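Local coordinates for protein peroxide stress regulator PerR, FUR family (PDB 4LMY) that probably senses peroxide through bound metal and, as a zinc-binding dimeric transcription factor of the FUR family, binds DNA to regulate peroxide-stress genes, at residues 78-83 / 93-98; 103-108 / 139-144. All blocks are in the same frame, centred on the assembly; numbering follows the deposited sequence.

Contact 1 of 2, residues 78-83 / 93-98; sequences FVSELK and DFMGHQ. With ZN (zinc ion), chain E.
Strand 79-82 and strand 91-94 pair antiparallel to form the beta hairpin that follows helix 63-75, consistent with the wing of the winged-helix DNA-binding domain of FUR-family proteins, and residues 95-97 carry the chain from it to a zinc ion. Ser80 and Asp93 form the hydrogen-bonded pair: Ser80 N gives to Asp93 O at 3.0 Å, and Asp93 N returns a bond to Ser80 O, both donors lying in the carbonyl planes. Val79 faces Phe94 in the neighbouring non-hydrogen-bonded pair, its CG2 3.9 Å from Phe94 CD1; both side chains lie on the same face of the hairpin, where Val79 meets helix 63-75 and Phe94 meets helix 12-22.

Phe78 CB lies 4.0 Å from Phe94 CE1. With CG anti to the carbonyl carbon (chi1 -60°), the ring runs along residues 96-97: CD1 meets Gly96 CA at the ring edge, 3.9 Å away, and CE1 reaches His97 CE1 at 3.9 Å, the two rings crossing obliquely. Glycine suits position 96 because a CB there would collide with both phenylalanine rings.

Where Phe78 precedes one strand and Met95 follows the other, Phe78 O accepts a nearly straight bond from Met95 N (164°), which comes from above the carbonyl plane, and a weak one from Gly96 N. The same oxygen sits over one face of the Phe94 ring. Met95 folds back, bringing CE to 3.6 Å from Ser80 CB. His97 binds zinc through NE2 at 2.2 Å, alongside His4, His6, His19 and His99; coordination implies that NE2 carries no proton.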
loop_
_atom_site.group_PDB
_atom_site.type_symbol
_atom_site.label_atom_id
_atom_site.label_comp_id
_atom_site.label_asym_id
_atom_site.label_seq_id
_atom_site.Cartn_x
_atom_site.Cartn_y
_atom_site.Cartn_z
ATOM N N PHE B 78 -6.841 15.535 8.701
ATOM C CA PHE B 78 -7.290 14.198 8.324
ATOM C C PHE B 78 -8.310 14.218 7.187
ATOM O O PHE B 78 -8.613 13.182 6.596
ATOM C CB PHE B 78 -7.852 13.457 9.538
ATOM C CG PHE B 78 -6.856 13.275 10.647
ATOM C CD1 PHE B 78 -5.771 12.430 10.484
ATOM C CD2 PHE B 78 -7.003 13.946 11.850
ATOM C CE1 PHE B 78 -4.852 12.257 11.498
ATOM C CE2 PHE B 78 -6.085 13.777 12.869
ATOM C CZ PHE B 78 -5.008 12.931 12.691
ATOM N N VAL B 79 -8.836 15.401 6.887
ATOM C CA VAL B 79 -9.814 15.564 5.815
ATOM C C VAL B 79 -9.503 16.818 4.999
ATOM O O VAL B 79 -9.148 17.855 5.557
ATOM C CB VAL B 79 -11.261 15.636 6.375
ATOM C CG1 VAL B 79 -12.235 16.148 5.320
ATOM C CG2 VAL B 79 -11.704 14.274 6.896
ATOM N N SER B 80 -9.624 16.715 3.679
ATOM C CA SER B 80 -9.400 17.857 2.800
ATOM C C SER B 80 -10.695 18.354 2.163
ATOM O O SER B 80 -11.558 17.560 1.786
ATOM C CB SER B 80 -8.387 17.500 1.711
ATOM O OG SER B 80 -8.736 16.286 1.069
ATOM N N GLU B 81 -10.828 19.672 2.054
ATOM C CA GLU B 81 -11.945 20.268 1.334
ATOM C C GLU B 81 -11.592 20.328 -0.145
ATOM O O GLU B 81 -10.587 20.930 -0.523
ATOM C CB GLU B 81 -12.232 21.681 1.843
ATOM C CG GLU B 81 -12.280 21.821 3.354
ATOM C CD GLU B 81 -12.662 23.222 3.786
ATOM O OE1 GLU B 81 -12.014 23.764 4.706
ATOM O OE2 GLU B 81 -13.614 23.783 3.203
ATOM N N LEU B 82 -12.414 19.705 -0.981
ATOM C CA LEU B 82 -12.158 19.695 -2.416
ATOM C C LEU B 82 -13.185 20.530 -3.171
ATOM O O LEU B 82 -14.297 20.747 -2.691
ATOM C CB LEU B 82 -12.150 18.265 -2.958
ATOM C CG LEU B 82 -11.181 17.273 -2.312
ATOM C CD1 LEU B 82 -11.145 15.983 -3.116
ATOM C CD2 LEU B 82 -9.786 17.867 -2.176
ATOM N N LYS B 83 -12.802 20.992 -4.356
ATOM C CA LYS B 83 -13.692 21.791 -5.186
ATOM C C LYS B 83 -13.822 21.222 -6.588
ATOM O O LYS B 83 -12.869 20.677 -7.144
ATOM C CB LYS B 83 -13.190 23.233 -5.276
ATOM C CG LYS B 83 -14.195 24.258 -4.786
ATOM C CD LYS B 83 -14.391 24.144 -3.286
ATOM C CE LYS B 83 -15.824 24.457 -2.894
ATOM N NZ LYS B 83 -15.978 25.762 -2.196
ATOM N N ASP B 93 -12.944 14.743 1.706
ATOM C CA ASP B 93 -12.302 13.458 1.474
ATOM C C ASP B 93 -11.344 13.121 2.605
ATOM O O ASP B 93 -10.485 13.926 2.960
ATOM C CB ASP B 93 -11.536 13.477 0.152
ATOM C CG ASP B 93 -10.953 12.124 -0.202
ATOM O OD1 ASP B 93 -11.693 11.120 -0.125
ATOM O OD2 ASP B 93 -9.756 12.063 -0.551
ATOM N N PHE B 94 -11.493 11.928 3.167
ATOM C CA PHE B 94 -10.583 11.468 4.206
ATOM C C PHE B 94 -9.275 11.005 3.571
ATOM O O PHE B 94 -9.285 10.203 2.638
ATOM C CB PHE B 94 -11.214 10.329 5.010
ATOM C CG PHE B 94 -10.432 9.948 6.234
ATOM C CD1 PHE B 94 -10.714 10.525 7.461
ATOM C CD2 PHE B 94 -9.406 9.019 6.157
ATOM C CE1 PHE B 94 -9.993 10.180 8.588
ATOM C CE2 PHE B 94 -8.682 8.672 7.280
ATOM C CZ PHE B 94 -8.977 9.252 8.497
ATOM N N MET B 95 -8.152 11.514 4.071
ATOM C CA MET B 95 -6.844 11.096 3.570
ATOM C C MET B 95 -5.844 10.852 4.704
ATOM O O MET B 95 -4.644 10.700 4.470
ATOM C CB MET B 95 -6.303 12.095 2.533
ATOM C CG MET B 95 -5.485 13.267 3.077
ATOM S SD MET B 95 -6.315 14.253 4.334
ATOM C CE MET B 95 -5.938 15.908 3.761
ATOM N N GLY B 96 -6.359 10.789 5.930
ATOM C CA GLY B 96 -5.539 10.571 7.109
ATOM C C GLY B 96 -4.650 9.342 7.033
ATOM O O GLY B 96 -5.011 8.329 6.436
ATOM N N HIS B 97 -3.483 9.440 7.656
ATOM C CA HIS B 97 -2.480 8.384 7.612
ATOM C C HIS B 97 -2.741 7.283 8.636
ATOM O O HIS B 97 -3.677 7.353 9.433
ATOM C CB HIS B 97 -1.110 8.988 7.898
ATOM C CG HIS B 97 -0.981 9.534 9.286
ATOM N ND1 HIS B 97 -1.400 10.803 9.627
ATOM C CD2 HIS B 97 -0.500 8.977 10.420
ATOM C CE1 HIS B 97 -1.173 11.005 10.912
ATOM N NE2 HIS B 97 -0.629 9.915 11.420
ATOM N N GLN B 98 -1.889 6.266 8.615
ATOM C CA GLN B 98 -1.917 5.225 9.629
ATOM C C GLN B 98 -0.481 4.865 9.989
ATOM O O GLN B 98 0.467 5.405 9.415
ATOM C CB GLN B 98 -2.652 3.986 9.117
ATOM C CG GLN B 98 -1.903 3.254 8.025
ATOM C CD GLN B 98 -2.499 1.902 7.708
ATOM O OE1 GLN B 98 -2.206 1.322 6.670
ATOM N NE2 GLN B 98 -3.325 1.384 8.608
HETATM ZN ZN ZN E . -0.218 9.430 13.523
#

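Contact 2 of 2, residues 103-108 / 139-144; sequences VCEICG and IAYGIC. With ZN (zinc ion), chain F.
The four-cysteine zinc site of PerR is built here, with Cys104 and Cys107 of a CxxC turn and Cys144 each placing SG 2.3 Å from the metal; Cys147 is the fourth ligand. Cys104 SG, anti to its backbone N (chi1 -177°), also accepts an almost straight bond from Cys144 N (176°) and another from Cys107 N at 3.5 Å, with a weaker one from Ile106 N. These N-H groups would be expected to offset thiolate charge. Cys107 and Cys144 instead turn SG to the metal from between backbone N and carbonyl carbon; the 3.8 Å between Cys107 SG and Cys144 SG is the spacing of two ligands on one ion.

Strands 98-104 and 140-143 lead into the site as parallel neighbours in a mixed sheet, so both deliver cysteines at the same end. Val103 N gives to Ala140 O at 2.8 Å, Gly142 N to Val103 O, and Glu105 N to Gly142 O, nearly along its C=O axis. Val103 CB packs against Tyr141 CD1 at 4.0 Å, while its CG2 touches Ile139 CG2. At the end of strand 140-143, Ile143 CD1 meets CG1 of Ile106, in the CxxC turn, at 3.9 Å, two branched apolar chains crossing obliquely. The bent Glu105 chain lays OE1 3.5 Å from Tyr141 CB, and that carboxylate is held by Thr134 and Arg135 of the second subunit, whose strand continues the sheet antiparallel along residues 141-143.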
loop_
_atom_site.group_PDB
_atom_site.type_symbol
_atom_site.label_atom_id
_atom_site.label_comp_id
_atom_site.label_asym_id
_atom_site.label_seq_id
_atom_site.Cartn_x
_atom_site.Cartn_y
_atom_site.Cartn_z
ATOM N N VAL B 103 8.369 -6.008 11.120
ATOM C CA VAL B 103 8.898 -6.981 12.067
ATOM C C VAL B 103 10.128 -7.675 11.500
ATOM O O VAL B 103 10.125 -8.097 10.345
ATOM C CB VAL B 103 7.837 -8.053 12.411
ATOM C CG1 VAL B 103 8.371 -9.010 13.459
ATOM C CG2 VAL B 103 6.546 -7.391 12.885
ATOM N N CYS B 104 11.181 -7.790 12.305
ATOM C CA CYS B 104 12.392 -8.457 11.846
ATOM C C CYS B 104 12.196 -9.964 11.809
ATOM O O CYS B 104 11.842 -10.577 12.815
ATOM C CB CYS B 104 13.602 -8.107 12.717
ATOM S SG CYS B 104 15.150 -8.853 12.117
ATOM N N GLU B 105 12.430 -10.550 10.639
ATOM C CA GLU B 105 12.263 -11.983 10.439
ATOM C C GLU B 105 13.219 -12.788 11.312
ATOM O O GLU B 105 12.920 -13.919 11.691
ATOM C CB GLU B 105 12.502 -12.337 8.971
ATOM C CG GLU B 105 11.665 -11.543 7.985
ATOM C CD GLU B 105 10.544 -12.361 7.383
ATOM O OE1 GLU B 105 10.257 -12.173 6.183
ATOM O OE2 GLU B 105 9.950 -13.185 8.107
ATOM N N ILE B 106 14.367 -12.199 11.628
ATOM C CA ILE B 106 15.414 -12.900 12.370
ATOM C C ILE B 106 15.303 -12.776 13.893
ATOM O O ILE B 106 15.365 -13.780 14.604
ATOM C CB ILE B 106 16.818 -12.443 11.916
ATOM C CG1 ILE B 106 17.010 -12.734 10.423
ATOM C CG2 ILE B 106 17.895 -13.117 12.746
ATOM C CD1 ILE B 106 18.358 -12.308 9.874
ATOM N N CYS B 107 15.140 -11.553 14.394
ATOM C CA CYS B 107 15.160 -11.331 15.841
ATOM C C CYS B 107 13.803 -10.947 16.425
ATOM O O CYS B 107 13.619 -10.978 17.641
ATOM C CB CYS B 107 16.210 -10.281 16.218
ATOM S SG CYS B 107 15.750 -8.579 15.814
ATOM N N GLY B 108 12.859 -10.583 15.561
ATOM C CA GLY B 108 11.511 -10.261 15.996
ATOM C C GLY B 108 11.306 -8.827 16.443
ATOM O O GLY B 108 10.203 -8.447 16.847
ATOM N N ILE B 139 0.986 -5.876 7.867
ATOM C CA ILE B 139 2.221 -5.949 8.639
ATOM C C ILE B 139 3.369 -6.202 7.675
ATOM O O ILE B 139 3.291 -7.096 6.833
ATOM C CB ILE B 139 2.189 -7.086 9.672
ATOM C CG1 ILE B 139 1.013 -6.909 10.635
ATOM C CG2 ILE B 139 3.505 -7.153 10.441
ATOM C CD1 ILE B 139 0.936 -7.980 11.696
ATOM N N ALA B 140 4.431 -5.413 7.789
ATOM C CA ALA B 140 5.596 -5.609 6.939
ATOM C C ALA B 140 6.631 -6.468 7.648
ATOM O O ALA B 140 6.693 -6.499 8.877
ATOM C CB ALA B 140 6.200 -4.272 6.544
ATOM N N TYR B 141 7.430 -7.183 6.865
ATOM C CA TYR B 141 8.513 -7.986 7.409
ATOM C C TYR B 141 9.821 -7.602 6.741
ATOM O O TYR B 141 9.836 -7.159 5.595
ATOM C CB TYR B 141 8.224 -9.475 7.222
ATOM C CG TYR B 141 7.019 -9.944 7.997
ATOM C CD1 TYR B 141 7.148 -10.435 9.290
ATOM C CD2 TYR B 141 5.748 -9.888 7.441
ATOM C CE1 TYR B 141 6.044 -10.859 10.007
ATOM C CE2 TYR B 141 4.639 -10.308 8.150
ATOM C CZ TYR B 141 4.793 -10.795 9.431
ATOM O OH TYR B 141 3.689 -11.214 10.138
ATOM N N GLY B 142 10.919 -7.757 7.468
ATOM C CA GLY B 142 12.212 -7.390 6.933
ATOM C C GLY B 142 13.349 -7.771 7.852
ATOM O O GLY B 142 13.160 -8.513 8.808
ATOM N N ILE B 143 14.534 -7.265 7.543
ATOM C CA ILE B 143 15.700 -7.488 8.382
ATOM C C ILE B 143 16.095 -6.154 9.002
ATOM O O ILE B 143 16.359 -5.187 8.288
ATOM C CB ILE B 143 16.877 -8.045 7.563
ATOM C CG1 ILE B 143 16.421 -9.221 6.694
ATOM C CG2 ILE B 143 18.021 -8.461 8.479
ATOM C CD1 ILE B 143 15.906 -10.401 7.486
ATOM N N CYS B 144 16.122 -6.102 10.329
ATOM C CA CYS B 144 16.488 -4.877 11.039
ATOM C C CYS B 144 17.964 -4.537 10.802
ATOM O O CYS B 144 18.757 -5.422 10.481
ATOM C CB CYS B 144 16.177 -5.008 12.539
ATOM S SG CYS B 144 17.330 -6.055 13.489
HETATM ZN ZN ZN F . 16.668 -8.209 13.695
#

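In the fold
From the N terminus, helix 12-22 comes first, then helices 29-40, 47-54 and 63-75, probably the DNA-binding part; helix 63-75 leads into contact 1, which closes the short hairpin loop between residues 83 and 93. Residues 95-97 carry the chain straight on into strand 98-104, whose end opens contact 2. Contact 2 closes a much longer loop, holding strand 110-115, helix 118-129 and strand 132-135. The two contacts therefore stand in series, neither nested nor crossed, with centres about 31 Å apart. Contact 1 ties the hairpin to the N-terminal helices and one zinc site, whereas contact 2 fastens the distal end of the mixed sheet, beside the second subunit, round the other zinc.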